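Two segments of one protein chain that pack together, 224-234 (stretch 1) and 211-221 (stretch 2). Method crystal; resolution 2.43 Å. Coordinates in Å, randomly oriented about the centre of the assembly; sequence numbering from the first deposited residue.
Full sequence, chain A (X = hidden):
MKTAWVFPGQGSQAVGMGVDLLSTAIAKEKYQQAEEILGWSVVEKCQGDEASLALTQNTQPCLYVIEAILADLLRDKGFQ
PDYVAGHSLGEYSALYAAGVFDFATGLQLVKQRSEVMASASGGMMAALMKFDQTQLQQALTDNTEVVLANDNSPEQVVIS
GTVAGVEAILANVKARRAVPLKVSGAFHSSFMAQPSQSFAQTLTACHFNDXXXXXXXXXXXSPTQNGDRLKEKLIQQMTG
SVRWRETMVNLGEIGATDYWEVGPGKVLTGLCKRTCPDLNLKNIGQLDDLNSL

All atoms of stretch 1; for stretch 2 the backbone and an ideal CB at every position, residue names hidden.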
ATOM      1  N   THR A 224      14.155  -8.058  -5.088  1.00 29.65           N
ATOM      2  CA  THR A 224      14.585  -8.226  -6.474  1.00 30.78           C
ATOM      3  C   THR A 224      14.524  -6.915  -7.243  1.00 31.34           C
ATOM      4  O   THR A 224      13.929  -5.953  -6.788  1.00 34.36           O
ATOM      5  CB  THR A 224      13.753  -9.256  -7.245  1.00 31.61           C
ATOM      6  OG1 THR A 224      14.192  -9.264  -8.612  1.00 37.62           O
ATOM      7  CG2 THR A 224      12.290  -8.900  -7.216  1.00 27.87           C
ATOM      8  N   GLN A 225      15.142  -6.884  -8.416  1.00 34.30           N
ATOM      9  CA  GLN A 225      15.154  -5.674  -9.223  1.00 31.49           C
ATOM     10  C   GLN A 225      14.797  -5.932 -10.662  1.00 31.61           C
ATOM     11  O   GLN A 225      14.763  -5.004 -11.467  1.00 32.78           O
ATOM     12  CB  GLN A 225      16.514  -5.011  -9.161  1.00 29.88           C
ATOM     13  CG  GLN A 225      16.877  -4.577  -7.782  1.00 35.57           C
ATOM     14  CD  GLN A 225      18.184  -3.842  -7.751  1.00 37.52           C
ATOM     15  OE1 GLN A 225      18.967  -3.998  -6.817  1.00 41.41           O
ATOM     16  NE2 GLN A 225      18.428  -3.023  -8.769  1.00 35.33           N
ATOM     17  N   ASN A 226      14.542  -7.196 -10.989  1.00 32.67           N
ATOM     18  CA  ASN A 226      14.142  -7.560 -12.342  1.00 35.20           C
ATOM     19  C   ASN A 226      12.736  -7.035 -12.691  1.00 37.55           C
ATOM     20  O   ASN A 226      11.754  -7.306 -11.983  1.00 32.50           O
ATOM     21  CB  ASN A 226      14.209  -9.081 -12.521  1.00 34.61           C
ATOM     22  CG  ASN A 226      13.809  -9.512 -13.912  1.00 34.87           C
ATOM     23  OD1 ASN A 226      12.714 -10.042 -14.129  1.00 33.96           O
ATOM     24  ND2 ASN A 226      14.691  -9.271 -14.874  1.00 39.35           N
ATOM     25  N   GLY A 227      12.657  -6.277 -13.783  1.00 36.98           N
ATOM     26  CA  GLY A 227      11.420  -5.638 -14.182  1.00 32.96           C
ATOM     27  C   GLY A 227      10.298  -6.627 -14.403  1.00 35.40           C
ATOM     28  O   GLY A 227       9.140  -6.364 -14.082  1.00 39.36           O
ATOM     29  N   ASP A 228      10.638  -7.787 -14.938  1.00 40.26           N
ATOM     30  CA  ASP A 228       9.610  -8.739 -15.337  1.00 40.80           C
ATOM     31  C   ASP A 228       9.118  -9.582 -14.164  1.00 32.90           C
ATOM     32  O   ASP A 228       7.945  -9.957 -14.105  1.00 29.51           O
ATOM     33  CB  ASP A 228      10.135  -9.624 -16.465  1.00 38.23           C
ATOM     34  CG  ASP A 228      10.156  -8.902 -17.790  1.00 39.38           C
ATOM     35  OD1 ASP A 228       9.234  -8.096 -18.047  1.00 38.01           O
ATOM     36  OD2 ASP A 228      11.113  -9.115 -18.560  1.00 44.71           O
ATOM     37  N   ARG A 229      10.013  -9.880 -13.235  1.00 30.65           N
ATOM     38  CA  ARG A 229       9.604 -10.587 -12.040  1.00 33.56           C
ATOM     39  C   ARG A 229       8.693  -9.664 -11.214  1.00 36.05           C
ATOM     40  O   ARG A 229       7.679 -10.116 -10.665  1.00 32.35           O
ATOM     41  CB  ARG A 229      10.820 -11.050 -11.236  1.00 26.73           C
ATOM     42  CG  ARG A 229      10.472 -11.784  -9.926  1.00 32.59           C
ATOM     43  CD  ARG A 229       9.632 -13.071 -10.128  1.00 36.76           C
ATOM     44  NE  ARG A 229       9.397 -13.732  -8.842  1.00 36.63           N
ATOM     45  CZ  ARG A 229       8.200 -14.067  -8.362  1.00 34.49           C
ATOM     46  NH1 ARG A 229       7.098 -13.840  -9.063  1.00 37.29           N
ATOM     47  NH2 ARG A 229       8.107 -14.641  -7.173  1.00 29.00           N
ATOM     48  N   LEU A 230       9.041  -8.373 -11.155  1.00 36.00           N
ATOM     49  CA  LEU A 230       8.248  -7.378 -10.420  1.00 32.63           C
ATOM     50  C   LEU A 230       6.835  -7.203 -10.993  1.00 26.77           C
ATOM     51  O   LEU A 230       5.867  -7.144 -10.241  1.00 25.53           O
ATOM     52  CB  LEU A 230       8.967  -6.032 -10.393  1.00 26.37           C
ATOM     53  CG  LEU A 230      10.171  -5.931  -9.462  1.00 26.48           C
ATOM     54  CD1 LEU A 230      10.682  -4.516  -9.465  1.00 31.90           C
ATOM     55  CD2 LEU A 230       9.834  -6.352  -8.054  1.00 22.80           C
ATOM     56  N   LYS A 231       6.721  -7.129 -12.316  1.00 27.36           N
ATOM     57  CA  LYS A 231       5.414  -7.117 -12.963  1.00 29.86           C
ATOM     58  C   LYS A 231       4.611  -8.372 -12.618  1.00 31.90           C
ATOM     59  O   LYS A 231       3.413  -8.303 -12.295  1.00 30.63           O
ATOM     60  CB  LYS A 231       5.545  -7.005 -14.481  1.00 29.64           C
ATOM     61  CG  LYS A 231       4.217  -6.681 -15.149  1.00 31.40           C
ATOM     62  CD  LYS A 231       4.220  -6.928 -16.651  1.00 33.04           C
ATOM     63  CE  LYS A 231       5.308  -6.140 -17.357  1.00 36.96           C
ATOM     64  NZ  LYS A 231       4.955  -5.935 -18.792  1.00 37.93           N
ATOM     65  N   GLU A 232       5.281  -9.517 -12.682  1.00 33.16           N
ATOM     66  CA  GLU A 232       4.661 -10.791 -12.337  1.00 34.88           C
ATOM     67  C   GLU A 232       4.132 -10.741 -10.907  1.00 30.33           C
ATOM     68  O   GLU A 232       2.978 -11.046 -10.667  1.00 36.57           O
ATOM     69  CB  GLU A 232       5.657 -11.944 -12.504  1.00 37.45           C
ATOM     70  CG  GLU A 232       5.036 -13.344 -12.429  1.00 42.51           C
ATOM     71  CD  GLU A 232       6.042 -14.432 -12.040  1.00 42.40           C
ATOM     72  OE1 GLU A 232       7.263 -14.271 -12.288  1.00 42.57           O
ATOM     73  OE2 GLU A 232       5.603 -15.449 -11.461  1.00 49.53           O
ATOM     74  N   LYS A 233       4.970 -10.343  -9.964  1.00 26.89           N
ATOM     75  CA  LYS A 233       4.531 -10.205  -8.583  1.00 29.45           C
ATOM     76  C   LYS A 233       3.383  -9.179  -8.429  1.00 33.03           C
ATOM     77  O   LYS A 233       2.484  -9.353  -7.606  1.00 25.30           O
ATOM     78  CB  LYS A 233       5.704  -9.794  -7.698  1.00 28.43           C
ATOM     79  CG  LYS A 233       6.906 -10.722  -7.735  1.00 30.00           C
ATOM     80  CD  LYS A 233       7.896 -10.272  -6.683  1.00 28.06           C
ATOM     81  CE  LYS A 233       9.133 -11.125  -6.607  1.00 24.83           C
ATOM     82  NZ  LYS A 233       9.727 -10.934  -5.257  1.00 26.03           N
ATOM     83  N   LEU A 234       3.420  -8.105  -9.215  1.00 29.97           N
ATOM     84  CA  LEU A 234       2.398  -7.074  -9.108  1.00 26.44           C
ATOM     85  C   LEU A 234       1.061  -7.587  -9.667  1.00 26.64           C
ATOM     86  O   LEU A 234       0.005  -7.408  -9.063  1.00 23.16           O
ATOM     87  CB  LEU A 234       2.849  -5.808  -9.831  1.00 22.33           C
ATOM     88  CG  LEU A 234       1.873  -4.633  -9.770  1.00 25.63           C
ATOM     89  CD1 LEU A 234       1.795  -4.097  -8.334  1.00 22.61           C
ATOM     90  CD2 LEU A 234       2.260  -3.531 -10.755  1.00 23.58           C
ATOM     91  N   UNK A 211      14.603  -2.229 -11.668  1.00 36.12           N
ATOM     92  CA  UNK A 211      14.607  -1.273 -10.584  1.00 36.07           C
ATOM     93  C   UNK A 211      16.026  -0.865 -10.224  1.00 36.61           C
ATOM     94  O   UNK A 211      16.948  -1.682 -10.218  1.00 32.13           O
ATOM     95  CB  UNK A 211      13.892  -1.852  -9.361  1.00 36.07           C
ATOM     96  N   UNK A 212      16.167   0.416  -9.901  1.00 35.08           N
ATOM     97  CA  UNK A 212      17.431   1.013  -9.515  1.00 31.01           C
ATOM     98  C   UNK A 212      17.799   0.687  -8.062  1.00 33.16           C
ATOM     99  O   UNK A 212      18.929   0.925  -7.636  1.00 32.36           O
ATOM    100  CB  UNK A 212      17.371   2.529  -9.715  1.00 31.01           C
ATOM    101  N   UNK A 213      16.833   0.167  -7.302  1.00 34.78           N
ATOM    102  CA  UNK A 213      17.085  -0.404  -5.974  1.00 29.17           C
ATOM    103  C   UNK A 213      16.196  -1.645  -5.771  1.00 35.94           C
ATOM    104  O   UNK A 213      15.246  -1.878  -6.530  1.00 33.26           O
ATOM    105  CB  UNK A 213      16.823   0.633  -4.880  1.00 29.17           C
ATOM    106  N   UNK A 214      16.516  -2.471  -4.765  1.00 39.64           N
ATOM    107  CA  UNK A 214      15.665  -3.643  -4.536  1.00 34.11           C
ATOM    108  C   UNK A 214      14.244  -3.280  -4.121  1.00 36.69           C
ATOM    109  O   UNK A 214      14.057  -2.466  -3.213  1.00 36.67           O
ATOM    110  CB  UNK A 214      16.292  -4.535  -3.463  1.00 34.11           C
ATOM    111  N   UNK A 215      13.267  -3.884  -4.796  1.00 34.15           N
ATOM    112  CA  UNK A 215      11.863  -3.805  -4.418  1.00 29.99           C
ATOM    113  C   UNK A 215      11.449  -5.085  -3.709  1.00 29.72           C
ATOM    114  O   UNK A 215      11.693  -6.179  -4.228  1.00 30.81           O
ATOM    115  CB  UNK A 215      10.981  -3.559  -5.644  1.00 29.99           C
ATOM    116  N   UNK A 216      10.830  -4.967  -2.535  1.00 26.08           N
ATOM    117  CA  UNK A 216      10.241  -6.141  -1.880  1.00 27.41           C
ATOM    118  C   UNK A 216       8.725  -6.160  -2.080  1.00 25.66           C
ATOM    119  O   UNK A 216       7.996  -5.412  -1.436  1.00 22.32           O
ATOM    120  CB  UNK A 216      10.578  -6.150  -0.388  1.00 27.41           C
ATOM    121  N   UNK A 217       8.253  -7.038  -2.958  1.00 23.95           N
ATOM    122  CA  UNK A 217       6.846  -7.037  -3.330  1.00 24.58           C
ATOM    123  C   UNK A 217       5.895  -7.792  -2.383  1.00 28.85           C
ATOM    124  O   UNK A 217       6.278  -8.766  -1.731  1.00 27.43           O
ATOM    125  CB  UNK A 217       6.719  -7.636  -4.732  1.00 24.58           C
ATOM    126  N   UNK A 218       4.643  -7.330  -2.335  1.00 23.63           N
ATOM    127  CA  UNK A 218       3.636  -7.834  -1.409  1.00 24.24           C
ATOM    128  C   UNK A 218       3.445  -9.351  -1.419  1.00 22.96           C
ATOM    129  O   UNK A 218       3.337  -9.968  -0.358  1.00 24.95           O
ATOM    130  CB  UNK A 218       2.296  -7.166  -1.723  1.00 24.24           C
ATOM    131  N   UNK A 219       3.350  -9.951  -2.601  1.00 21.59           N
ATOM    132  CA  UNK A 219       3.110 -11.395  -2.658  1.00 27.82           C
ATOM    133  C   UNK A 219       4.380 -12.219  -2.440  1.00 29.20           C
ATOM    134  O   UNK A 219       4.297 -13.415  -2.174  1.00 28.58           O
ATOM    135  CB  UNK A 219       2.491 -11.762  -4.008  1.00 27.82           C
ATOM    136  N   UNK A 220       5.548 -11.589  -2.550  1.00 27.85           N
ATOM    137  CA  UNK A 220       6.813 -12.309  -2.387  1.00 29.61           C
ATOM    138  C   UNK A 220       7.944 -11.338  -2.054  1.00 29.85           C
ATOM    139  O   UNK A 220       8.683 -10.890  -2.943  1.00 33.54           O
ATOM    140  CB  UNK A 220       7.149 -13.098  -3.654  1.00 29.61           C
ATOM    141  N   UNK A 221       8.087 -11.019  -0.762  1.00 23.09           N
ATOM    142  CA  UNK A 221       8.941  -9.935  -0.273  1.00 24.57           C
ATOM    143  C   UNK A 221      10.417 -10.277  -0.236  1.00 33.22           C
ATOM    144  O   UNK A 221      11.134  -9.784   0.637  1.00 32.72           O
ATOM    145  CB  UNK A 221       8.493  -9.524   1.131  1.00 24.57           C
TER

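Position 211 lies beside Gln225, its CA-to-CB bond toward stretch 1. The ideal CB sits 3.9 Å from Gln225 O and 4.2 Å from Leu230 CD1, so a small apolar residue suits the space. It is Ala211, whose methyl meets Leu230 CD1. The backbone does the polar work: Ala211 N donates to Gln225 O at 2.8 Å, and Gln225 NE2 to Ala211 O at a very short 2.5 Å.

Positions 212 and 213 point away from stretch 1, which therefore asks little of them; many side chains would do. They are Thr212 and Val213.

At 214, CA-to-CB runs sideways, and phi of -64° with psi of 131° allows proline among many others. The residue is Pro214, and its CD lies 3.4 Å from Gln225 OE1.

Position 215 pairs with Thr224 as an antiparallel bridge, each backbone N donating to the other's O. The ideal CB is 3.9 Å from Leu230 CD2, which favours a compact aliphatic side chain such as valine or isoleucine. Val215 fills it, CG2 reaching Leu230 CD1 at 3.6 Å; Val215 N donates to Thr224 O at 2.9 Å, and Thr224 N to Val215 O at 3.2 Å. Position 216 turns away and is left free by stretch 1; it is Leu216.

At 217 the bond points toward the helix, with the ideal CB a tight 3.5 Å from Lys233 CD. Small residues suit, alanine or serine. Ser217 adds a hydroxyl that links two waters: OG donates to water 1 (2.9 Å), which also accepts from Lys233 NZ (2.9 Å), and accepts from water 2 (2.6 Å), which donates to Leu230 O (3.0 Å).

At 218 the bond runs sideways and stretch 1 offers nothing within reach, so many side chains would do; the residue is Asn218, bonded elsewhere in the structure.

The next CB, at 219, points toward the helix, 4.3 Å from Lys233 O; a modest aliphatic group would cover the lysine's base. Val219 places CG2 3.8 Å from Lys233 CB. Water 3 joins Val219 N (3.0 Å) to Lys233 O (2.9 Å).

At 220 the ideal CB is 3.7 Å from Lys233 NZ and 4.0 Å from Arg229 NH2. Two positive groups call for an acid, preferably a short one. Asp220 forms salt bridges through OD2, to Arg229 NH2 (2.7 Å) and Lys233 NZ (3.2 Å), both weak as hydrogen bonds, while its backbone O accepts from Lys233 NZ at 2.5 Å.

Position 221 points away and stretch 1 sets no demand; phi of -78° allows proline among others, and the residue is Pro221.

Stretch 2 (211-221) ATVPVLSNVDP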
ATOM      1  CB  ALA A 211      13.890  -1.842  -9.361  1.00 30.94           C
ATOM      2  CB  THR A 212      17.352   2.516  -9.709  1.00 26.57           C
ATOM      3  OG1 THR A 212      16.409   3.037  -8.779  1.00 30.62           O
ATOM      4  CG2 THR A 212      16.825   2.815 -11.080  1.00 23.38           C
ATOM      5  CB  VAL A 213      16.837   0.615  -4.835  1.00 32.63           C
ATOM      6  CG1 VAL A 213      17.848   1.729  -4.880  1.00 37.92           C
ATOM      7  CG2 VAL A 213      15.455   1.177  -4.912  1.00 31.53           C
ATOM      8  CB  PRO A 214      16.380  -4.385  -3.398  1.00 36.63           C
ATOM      9  CG  PRO A 214      17.798  -3.984  -3.530  1.00 41.71           C
ATOM     10  CD  PRO A 214      17.772  -2.547  -3.997  1.00 40.56           C
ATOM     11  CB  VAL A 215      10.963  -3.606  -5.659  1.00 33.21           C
ATOM     12  CG1 VAL A 215       9.516  -3.266  -5.254  1.00 20.24           C
ATOM     13  CG2 VAL A 215      11.560  -2.550  -6.583  1.00 27.42           C
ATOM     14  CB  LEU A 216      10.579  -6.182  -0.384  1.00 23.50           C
ATOM     15  CG  LEU A 216      12.034  -6.476   0.009  1.00 24.67           C
ATOM     16  CD1 LEU A 216      13.007  -5.368  -0.404  1.00 22.97           C
ATOM     17  CD2 LEU A 216      12.132  -6.737   1.501  1.00 29.21           C
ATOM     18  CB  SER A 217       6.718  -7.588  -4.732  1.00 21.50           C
ATOM     19  OG  SER A 217       7.636  -6.910  -5.569  1.00 22.82           O
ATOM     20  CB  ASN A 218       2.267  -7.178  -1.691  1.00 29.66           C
ATOM     21  CG  ASN A 218       2.172  -5.735  -1.198  1.00 26.84           C
ATOM     22  OD1 ASN A 218       1.148  -5.080  -1.396  1.00 23.73           O
ATOM     23  ND2 ASN A 218       3.237  -5.232  -0.573  1.00 25.55           N
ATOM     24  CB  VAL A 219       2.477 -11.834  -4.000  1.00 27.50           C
ATOM     25  CG1 VAL A 219       1.062 -11.282  -4.128  1.00 26.45           C
ATOM     26  CG2 VAL A 219       3.357 -11.435  -5.194  1.00 22.33           C
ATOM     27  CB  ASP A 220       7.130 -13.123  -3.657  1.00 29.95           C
ATOM     28  CG  ASP A 220       8.525 -13.756  -3.633  1.00 32.54           C
ATOM     29  OD1 ASP A 220       9.098 -13.971  -2.536  1.00 35.49           O
ATOM     30  OD2 ASP A 220       9.049 -14.041  -4.725  1.00 32.11           O
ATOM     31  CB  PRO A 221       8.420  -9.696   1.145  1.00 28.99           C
ATOM     32  CG  PRO A 221       7.857 -10.991   1.551  1.00 29.05           C
ATOM     33  CD  PRO A 221       7.271 -11.599   0.310  1.00 27.69           C
TER
HETATM   34  O   HOH W   1      10.193  -8.107  -5.140  1.00 27.36           O
HETATM   35  O   HOH W   2       6.135  -5.915  -7.486  1.00 27.83           O
HETATM   36  O   HOH W   3       3.267  -8.202  -5.010  1.00 21.99           O
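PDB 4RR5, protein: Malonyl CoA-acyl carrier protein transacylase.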